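Local coordinates for endoglucanase family 5 (PDB 6PZ7), which probably hydrolyses internal beta-glycosidic bonds in cellulose and related plant polysaccharides, as a broad-specificity endoglucanase of glycoside hydrolase subfamily GH5_4, at residues S198-T201 / A202-N205; T122-W125 / G126-N130; S272-K275 / N276-S279; D245-D248 / G249-A253. All coordinates share one frame; numbering follows the deposited sequence.

In the fold
All four contacts are local, each within one continuous run of the chain. They belong to the outer layer of a (beta/alpha)8 TIM barrel, whose eight parallel strands run in the order 1 to 8. Along the chain the order is contact 2, contact 1, contact 4, contact 3. Contacts 2 and 4 lie within helices packed round the barrel, 111-132 and 241-259. Contacts 1 and 3 lie where loops lead from a barrel strand to the next helix, 201-206 and 278-294. Contacts 1 and 4 touch through M204 and A253, with centres about 14 Å apart. Contacts 2 and 3 lie on opposite sides of the chain's centre, with centres about 40 Å apart.

Contact 1: residues S198-T201 / A202-N205; sequences STAT and AAMN
M204 lays its side chain along the backbone of T199 and A200. Its CG lies 3.6 Å from A200 O, and its methyl CE lies 3.5 Å from T199 O. CG is turned to the far side from the carbonyl carbon of M204, and the chain bends at its last torsion (chi3 -60°). SD is near the CA and O of T199. M204 is buried, and it also meets L220 of strand 216-221 and F258 of helix 241-259, while T199 meets L220, I254 and M222. A203 is the second buried residue. Its CB is 4.1 Å from S198 CB and 4.2 Å from A200 CB.

The segment 198-205 turns from the loop after strand 190-193 into helix 201-206 of the TIM barrel. A200 is the N-cap residue. Before it, S198 forms an ST turn. S198 OG points back from its own N, beside the carbonyl carbon, and accepts from A200 N at 3.0 Å. The first helical turn then closes with two backbone bonds, M204 N to A200 O (3.0 Å) and N205 N to T201 O (2.9 Å).

T201 and N205 lie side by side and point the same way, with CG2 of T201 3.6 Å from ND2 of N205. A water donates to T201 O and, weakly, to N205 OD1, so it bridges this pair on the exposed side of the helix. N205 OD1 has its stronger partner in K257 NZ of helix 241-259.

Contact 2: residues T122-W125 / G126-N130; sequences TKVW and GQIAN
W125 leans its indole over I128, one turn further along the helix. Its CB stays beside the backbone, near G126 N. From there the ring runs into the interior, toward strand 139-142, and its six-membered part carries the contact. CE3 lies 3.8 Å from I128 CB. The next atom, CZ3, comes to 3.5 Å from I128 CG2. CH2 is the last carbon to meet that methyl. The other branch of I128 places CD1 over one ring face, 4.2 Å from the six-membered centroid and 11° off the normal. This is a CH-pi contact. The first torsion of I128 (chi1 -58°) sets CG1 opposite the carbonyl carbon and CG2 opposite the backbone N. The two branches thus take different parts of the ring. CD1 also touches V124 CG1 at 3.9 Å, where V124 and I128 lie side by side. At the pyrrole side, W125 NE1 donates to T143 O, which helps to fix the rotation of the indole. Its ring meets F141 with the planes at about 40°.

On another side of the helix, Q127 turns back on K123. Its NE2 donates to K123 O at 3.1 Å, in a nearly straight bond that lies in the amide plane of Q127. The donor stands above the carbonyl plane. Q127 N reaches the same oxygen from the opposite face at 3.3 Å, so two bonds grip K123 O. The amide is further held by Y72 O and by I74 N, which donates to OE1. Helix 111-132 joins strands 95-99 and 139-142, the beta-alpha-beta crossover typical of a TIM barrel.

Contact 3: residues S272-K275 / N276-S279; sequences SINK and NNES
N277 folds its amide back over K275. Its CG sits between the backbone N and the carbonyl carbon (chi1 62°). This torsion turns OD1 toward K275 N, which donates to it at 2.9 Å from above the plane of the amide. CG of N277 also rests 3.6 Å from K275 CB. The amide has a second hold through ND2, which donates to S236 O and to a water. That water in turn donates to I273 O, so it ties N277 to the start of the turn. N277 is the N-cap residue of helix 278-294, but its side chain makes no capping bond and bonds backward instead.

N274 takes a different rotamer. CG is anti to the N274 nitrogen (chi1 179°), and OD1 swings forward to accept from N276 N at 2.8 Å. This is an Asx turn. The donor lies above the amide plane. A second water donates to N274 OD1 at 2.7 Å and accepts from N277 N. A third water links N274 ND2 to N276 OD1. N274 ND2 also donates to S307 O, which joins the turn to a later loop.

K275 is extended beyond CG and leads away from N276 and N277. Its NZ donates to F228 O in helix 226-229 and to D231 O and T235 O in the loop after it. Between K275 and N277, N276 takes a left-handed backbone conformation, where the chain turns sharply. The segment 272-279 is a beta-to-alpha connection of the TIM barrel, from strand 265-270 to helix 278-294.

Contact 4: residues D245-D248 / G249-A253; sequences DALD and GQLNA
Residues 245-248 and 249-253 are consecutive turns of one alpha-helix. Four backbone bonds join them, each from a residue to the fourth before it. G249 N donates to D245 O at 2.9 Å and Q250 N to A246 O at 3.1 Å. L251 N donates to L247 O at 3.0 Å, with an N-H...O angle of 168°, and N252 N to D248 O at 2.8 Å.

L247 and L251 form the buried stripe of the helix. L251 CD1 lies 4.2 Å from L247 CG, and the two chains run obliquely past each other. The first torsion of L251 (chi1 -66°) puts CG across from its own carbonyl carbon, which brings the side chain back over L247 O. This stripe faces the next helix of the TIM barrel, 278-294, where L247 meets L284, F287 and Y288 and L251 touches D291.

Q250 crosses L247 at about a right angle. Its CG lies 3.5 Å from A246 O, and its OE1 comes to 3.7 Å from L247 CD1.

On another side, N252 CB is 3.2 Å from D248 O. D248 OD1 forms a salt bridge with K295 NZ, and D291 lies close to the same oxygen, so K295 probably offsets the charge of the two acids.

Contact 1: residues S198-T201 / A202-N205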
loop_
_atom_site.group_PDB
_atom_site.type_symbol
_atom_site.label_atom_id
_atom_site.label_comp_id
_atom_site.label_asym_id
_atom_site.label_seq_id
_atom_site.Cartn_x
_atom_site.Cartn_y
_atom_site.Cartn_z
ATOM N N SER A 198 -6.544 8.517 0.683
ATOM C CA SER A 198 -7.013 9.293 1.816
ATOM C C SER A 198 -8.242 8.680 2.473
ATOM O O SER A 198 -9.143 8.165 1.826
ATOM C CB SER A 198 -7.376 10.690 1.324
ATOM O OG SER A 198 -7.779 11.525 2.394
ATOM N N THR A 199 -8.330 8.887 3.780
ATOM C CA THR A 199 -9.511 8.587 4.591
ATOM C C THR A 199 -10.422 9.805 4.740
ATOM O O THR A 199 -11.415 9.735 5.466
ATOM C CB THR A 199 -9.128 8.057 5.985
ATOM O OG1 THR A 199 -8.337 9.055 6.639
ATOM C CG2 THR A 199 -8.346 6.772 5.861
ATOM N N ALA A 200 -10.148 10.907 4.051
ATOM C CA ALA A 200 -11.042 12.060 4.092
ATOM C C ALA A 200 -12.444 11.607 3.724
ATOM O O ALA A 200 -12.643 10.805 2.810
ATOM C CB ALA A 200 -10.562 13.136 3.129
ATOM N N THR A 201 -13.428 12.203 4.388
ATOM C CA THR A 201 -14.832 11.835 4.177
ATOM C C THR A 201 -15.230 11.858 2.697
ATOM O O THR A 201 -15.820 10.900 2.203
ATOM C CB THR A 201 -15.730 12.770 5.004
ATOM O OG1 THR A 201 -15.305 12.700 6.376
ATOM C CG2 THR A 201 -17.204 12.405 4.861
ATOM N N ALA A 202 -14.894 12.919 1.978
ATOM C CA ALA A 202 -15.312 13.026 0.588
ATOM C C ALA A 202 -14.576 12.023 -0.289
ATOM O O ALA A 202 -15.126 11.537 -1.292
ATOM C CB ALA A 202 -15.098 14.428 0.021
ATOM N N ALA A 203 -13.306 11.738 0.022
ATOM C CA ALA A 203 -12.555 10.736 -0.733
ATOM C C ALA A 203 -13.204 9.369 -0.608
ATOM O O ALA A 203 -13.351 8.639 -1.594
ATOM C CB ALA A 203 -11.104 10.731 -0.267
ATOM N N MET A 204 -13.586 8.994 0.607
ATOM C CA MET A 204 -14.233 7.706 0.799
ATOM C C MET A 204 -15.628 7.699 0.193
ATOM O O MET A 204 -16.036 6.697 -0.396
ATOM C CB MET A 204 -14.279 7.332 2.276
ATOM C CG MET A 204 -12.885 7.216 2.914
ATOM S SD MET A 204 -12.851 6.273 4.470
ATOM C CE MET A 204 -13.962 7.284 5.449
ATOM N N ASN A 205 -16.358 8.809 0.276
ATOM C CA ASN A 205 -17.728 8.831 -0.243
ATOM C C ASN A 205 -17.787 8.753 -1.762
ATOM O O ASN A 205 -18.737 8.177 -2.322
ATOM C CB ASN A 205 -18.455 10.092 0.226
ATOM C CG ASN A 205 -18.975 9.975 1.642
ATOM O OD1 ASN A 205 -19.127 8.875 2.186
ATOM N ND2 ASN A 205 -19.278 11.118 2.241
HETATM O O HOH W 1 -17.058 8.904 3.910
#

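Contact 2: residues T122-W125 / G126-N130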
loop_
_atom_site.group_PDB
_atom_site.type_symbol
_atom_site.label_atom_id
_atom_site.label_comp_id
_atom_site.label_asym_id
_atom_site.label_seq_id
_atom_site.Cartn_x
_atom_site.Cartn_y
_atom_site.Cartn_z
ATOM N N THR A 122 -3.475 1.590 -19.413
ATOM C CA THR A 122 -3.862 0.362 -20.090
ATOM C C THR A 122 -2.623 -0.388 -20.569
ATOM O O THR A 122 -2.497 -1.601 -20.352
ATOM C CB THR A 122 -4.795 0.669 -21.273
ATOM O OG1 THR A 122 -5.949 1.380 -20.823
ATOM C CG2 THR A 122 -5.241 -0.586 -21.946
ATOM N N LYS A 123 -1.708 0.313 -21.242
ATOM C CA LYS A 123 -0.523 -0.357 -21.772
ATOM C C LYS A 123 0.365 -0.896 -20.659
ATOM O O LYS A 123 0.905 -2.005 -20.744
ATOM C CB LYS A 123 0.291 0.610 -22.646
ATOM C CG LYS A 123 -0.062 0.607 -24.120
ATOM C CD LYS A 123 -1.453 1.216 -24.420
ATOM C CE LYS A 123 -1.697 1.341 -25.951
ATOM N NZ LYS A 123 -3.030 1.896 -26.209
ATOM N N VAL A 124 0.555 -0.103 -19.611
ATOM C CA VAL A 124 1.459 -0.477 -18.517
ATOM C C VAL A 124 0.872 -1.611 -17.673
ATOM O O VAL A 124 1.531 -2.631 -17.469
ATOM C CB VAL A 124 1.840 0.759 -17.676
ATOM C CG1 VAL A 124 2.566 0.369 -16.417
ATOM C CG2 VAL A 124 2.673 1.718 -18.503
ATOM N N TRP A 125 -0.370 -1.473 -17.194
ATOM C CA TRP A 125 -0.986 -2.582 -16.462
ATOM C C TRP A 125 -1.149 -3.818 -17.336
ATOM O O TRP A 125 -1.088 -4.947 -16.834
ATOM C CB TRP A 125 -2.312 -2.207 -15.785
ATOM C CG TRP A 125 -2.153 -1.853 -14.338
ATOM C CD1 TRP A 125 -2.302 -0.648 -13.742
ATOM C CD2 TRP A 125 -1.705 -2.743 -13.314
ATOM N NE1 TRP A 125 -2.023 -0.718 -12.413
ATOM C CE2 TRP A 125 -1.622 -2.000 -12.126
ATOM C CE3 TRP A 125 -1.349 -4.107 -13.284
ATOM C CZ2 TRP A 125 -1.185 -2.573 -10.929
ATOM C CZ3 TRP A 125 -0.957 -4.663 -12.093
ATOM C CH2 TRP A 125 -0.864 -3.898 -10.931
ATOM N N GLY A 126 -1.333 -3.683 -18.655
ATOM C CA GLY A 126 -1.420 -4.876 -19.489
ATOM C C GLY A 126 -0.147 -5.694 -19.423
ATOM O O GLY A 126 -0.168 -6.921 -19.317
ATOM N N GLN A 127 1.007 -5.019 -19.450
ATOM C CA GLN A 127 2.280 -5.721 -19.360
ATOM C C GLN A 127 2.528 -6.307 -17.964
ATOM O O GLN A 127 3.014 -7.424 -17.831
ATOM C CB GLN A 127 3.418 -4.777 -19.756
ATOM C CG GLN A 127 3.447 -4.428 -21.227
ATOM C CD GLN A 127 4.398 -3.295 -21.488
ATOM O OE1 GLN A 127 5.597 -3.533 -21.668
ATOM N NE2 GLN A 127 3.899 -2.085 -21.422
ATOM N N ILE A 128 2.256 -5.544 -16.905
ATOM C CA ILE A 128 2.451 -6.065 -15.549
ATOM C C ILE A 128 1.555 -7.278 -15.333
ATOM O O ILE A 128 1.989 -8.345 -14.897
ATOM C CB ILE A 128 2.166 -4.988 -14.486
ATOM C CG1 ILE A 128 3.037 -3.740 -14.623
ATOM C CG2 ILE A 128 2.320 -5.583 -13.042
ATOM C CD1 ILE A 128 2.510 -2.550 -13.813
ATOM N N ALA A 129 0.281 -7.127 -15.666
ATOM C CA ALA A 129 -0.678 -8.203 -15.458
ATOM C C ALA A 129 -0.302 -9.433 -16.266
ATOM O O ALA A 129 -0.360 -10.565 -15.752
ATOM C CB ALA A 129 -2.082 -7.716 -15.795
ATOM N N ASN A 130 0.113 -9.255 -17.521
ATOM C CA ASN A 130 0.509 -10.401 -18.331
ATOM C C ASN A 130 1.667 -11.159 -17.695
ATOM O O ASN A 130 1.658 -12.399 -17.646
ATOM C CB ASN A 130 0.850 -9.913 -19.745
ATOM C CG ASN A 130 1.381 -11.012 -20.646
ATOM O OD1 ASN A 130 2.559 -11.026 -21.018
ATOM N ND2 ASN A 130 0.532 -11.945 -20.976
#

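Contact 3: residues S272-K275 / N276-S279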
loop_
_atom_site.group_PDB
_atom_site.type_symbol
_atom_site.label_atom_id
_atom_site.label_comp_id
_atom_site.label_asym_id
_atom_site.label_seq_id
_atom_site.Cartn_x
_atom_site.Cartn_y
_atom_site.Cartn_z
ATOM N N SER A 272 4.789 4.891 12.428
ATOM C CA SER A 272 5.255 6.073 13.160
ATOM C C SER A 272 6.750 6.199 12.993
ATOM O O SER A 272 7.451 5.195 12.809
ATOM C CB SER A 272 4.888 5.958 14.651
ATOM O OG SER A 272 5.525 4.809 15.244
ATOM N N ILE A 273 7.248 7.442 13.095
ATOM C CA ILE A 273 8.677 7.689 13.022
ATOM C C ILE A 273 9.331 7.505 14.392
ATOM O O ILE A 273 8.699 7.582 15.453
ATOM C CB ILE A 273 8.984 9.083 12.424
ATOM C CG1 ILE A 273 8.444 10.221 13.297
ATOM C CG2 ILE A 273 8.433 9.125 10.996
ATOM C CD1 ILE A 273 8.905 11.618 12.859
ATOM N N ASN A 274 10.631 7.268 14.359
ATOM C CA ASN A 274 11.439 7.132 15.562
ATOM C C ASN A 274 11.695 8.481 16.229
ATOM O O ASN A 274 12.490 9.283 15.742
ATOM C CB ASN A 274 12.750 6.444 15.186
ATOM C CG ASN A 274 13.669 6.268 16.379
ATOM O OD1 ASN A 274 13.250 6.389 17.548
ATOM N ND2 ASN A 274 14.930 5.961 16.110
ATOM N N LYS A 275 11.082 8.698 17.381
ATOM C CA LYS A 275 11.343 9.841 18.245
ATOM C C LYS A 275 11.923 9.367 19.574
ATOM O O LYS A 275 11.604 9.900 20.644
ATOM C CB LYS A 275 10.085 10.667 18.478
ATOM C CG LYS A 275 9.456 11.280 17.224
ATOM C CD LYS A 275 8.101 11.932 17.543
ATOM C CE LYS A 275 7.561 12.675 16.329
ATOM N NZ LYS A 275 6.110 13.015 16.491
ATOM N N ASN A 276 12.764 8.341 19.550
ATOM C CA ASN A 276 13.333 7.756 20.765
ATOM C C ASN A 276 12.239 7.385 21.756
ATOM O O ASN A 276 12.327 7.673 22.964
ATOM C CB ASN A 276 14.344 8.702 21.439
ATOM C CG ASN A 276 15.697 8.666 20.816
ATOM O OD1 ASN A 276 16.208 7.604 20.486
ATOM N ND2 ASN A 276 16.301 9.839 20.650
ATOM N N ASN A 277 11.199 6.737 21.250
ATOM C CA ASN A 277 9.926 6.630 21.957
ATOM C C ASN A 277 9.271 5.288 21.661
ATOM O O ASN A 277 8.067 5.206 21.406
ATOM C CB ASN A 277 8.994 7.797 21.607
ATOM C CG ASN A 277 8.631 7.820 20.132
ATOM O OD1 ASN A 277 9.368 7.336 19.274
ATOM N ND2 ASN A 277 7.508 8.450 19.821
ATOM N N GLU A 278 10.061 4.214 21.686
ATOM C CA GLU A 278 9.549 2.901 21.277
ATOM C C GLU A 278 8.309 2.501 22.062
ATOM O O GLU A 278 7.385 1.903 21.490
ATOM C CB GLU A 278 10.627 1.803 21.398
ATOM C CG GLU A 278 10.090 0.446 20.856
ATOM C CD GLU A 278 11.085 -0.668 20.927
ATOM O OE1 GLU A 278 12.182 -0.477 21.513
ATOM O OE2 GLU A 278 10.785 -1.741 20.411
ATOM N N SER A 279 8.254 2.805 23.362
ATOM C CA SER A 279 7.109 2.388 24.164
ATOM C C SER A 279 5.817 3.009 23.651
ATOM O O SER A 279 4.785 2.338 23.552
ATOM C CB SER A 279 7.343 2.792 25.617
ATOM O OG SER A 279 8.527 2.210 26.099
HETATM O O HOH W 2 6.633 8.736 16.974
HETATM O O HOH W 3 11.521 4.642 18.738
HETATM O O HOH W 4 16.854 5.301 18.227
#

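Contact 4: residues D245-D248 / G249-A253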
loop_
_atom_site.group_PDB
_atom_site.type_symbol
_atom_site.label_atom_id
_atom_site.label_comp_id
_atom_site.label_asym_id
_atom_site.label_seq_id
_atom_site.Cartn_x
_atom_site.Cartn_y
_atom_site.Cartn_z
ATOM N N ASP A 245 -9.593 7.060 21.929
ATOM C CA ASP A 245 -10.870 7.505 21.379
ATOM C C ASP A 245 -10.714 8.069 19.970
ATOM O O ASP A 245 -11.542 7.799 19.098
ATOM C CB ASP A 245 -11.443 8.598 22.273
ATOM C CG ASP A 245 -12.099 8.093 23.516
ATOM O OD1 ASP A 245 -12.208 6.866 23.758
ATOM O OD2 ASP A 245 -12.475 8.985 24.325
ATOM N N ALA A 246 -9.679 8.862 19.734
ATOM C CA ALA A 246 -9.529 9.475 18.412
ATOM C C ALA A 246 -9.237 8.414 17.360
ATOM O O ALA A 246 -9.796 8.427 16.246
ATOM C CB ALA A 246 -8.402 10.509 18.444
ATOM N N LEU A 247 -8.338 7.473 17.667
ATOM C CA LEU A 247 -7.997 6.452 16.692
ATOM C C LEU A 247 -9.159 5.506 16.454
ATOM O O LEU A 247 -9.442 5.132 15.309
ATOM C CB LEU A 247 -6.737 5.710 17.151
ATOM C CG LEU A 247 -6.253 4.606 16.211
ATOM C CD1 LEU A 247 -6.075 5.041 14.804
ATOM C CD2 LEU A 247 -4.971 4.015 16.756
ATOM N N ASP A 248 -9.850 5.105 17.503
ATOM C CA ASP A 248 -11.042 4.282 17.330
ATOM C C ASP A 248 -12.083 4.989 16.476
ATOM O O ASP A 248 -12.751 4.353 15.636
ATOM C CB ASP A 248 -11.649 3.902 18.685
ATOM C CG ASP A 248 -12.810 2.989 18.531
ATOM O OD1 ASP A 248 -12.593 1.852 18.082
ATOM O OD2 ASP A 248 -13.951 3.413 18.887
ATOM N N GLY A 249 -12.250 6.298 16.660
ATOM C CA GLY A 249 -13.177 7.046 15.818
ATOM C C GLY A 249 -12.796 6.976 14.345
ATOM O O GLY A 249 -13.663 6.830 13.468
ATOM N N GLN A 250 -11.504 7.090 14.034
ATOM C CA GLN A 250 -11.069 7.032 12.644
ATOM C C GLN A 250 -11.297 5.645 12.061
ATOM O O GLN A 250 -11.791 5.507 10.930
ATOM C CB GLN A 250 -9.596 7.426 12.567
ATOM C CG GLN A 250 -9.312 8.895 12.857
ATOM C CD GLN A 250 -7.863 9.148 13.097
ATOM O OE1 GLN A 250 -7.182 8.378 13.778
ATOM N NE2 GLN A 250 -7.361 10.226 12.541
ATOM N N LEU A 251 -10.976 4.601 12.814
ATOM C CA LEU A 251 -11.194 3.240 12.338
ATOM C C LEU A 251 -12.674 2.935 12.211
ATOM O O LEU A 251 -13.095 2.267 11.263
ATOM C CB LEU A 251 -10.459 2.238 13.233
ATOM C CG LEU A 251 -8.935 2.318 13.205
ATOM C CD1 LEU A 251 -8.360 1.507 14.346
ATOM C CD2 LEU A 251 -8.409 1.806 11.880
ATOM N N ASN A 252 -13.490 3.460 13.128
ATOM C CA ASN A 252 -14.925 3.230 13.045
ATOM C C ASN A 252 -15.532 3.904 11.820
ATOM O O ASN A 252 -16.492 3.375 11.239
ATOM C CB ASN A 252 -15.588 3.698 14.338
ATOM C CG ASN A 252 -16.871 2.978 14.595
ATOM O OD1 ASN A 252 -16.984 1.780 14.336
ATOM N ND2 ASN A 252 -17.866 3.709 15.092
ATOM N N ALA A 253 -15.020 5.065 11.417
ATOM C CA ALA A 253 -15.512 5.689 10.194
ATOM C C ALA A 253 -15.270 4.794 8.983
ATOM O O ALA A 253 -16.133 4.688 8.099
ATOM C CB ALA A 253 -14.891 7.057 9.983
#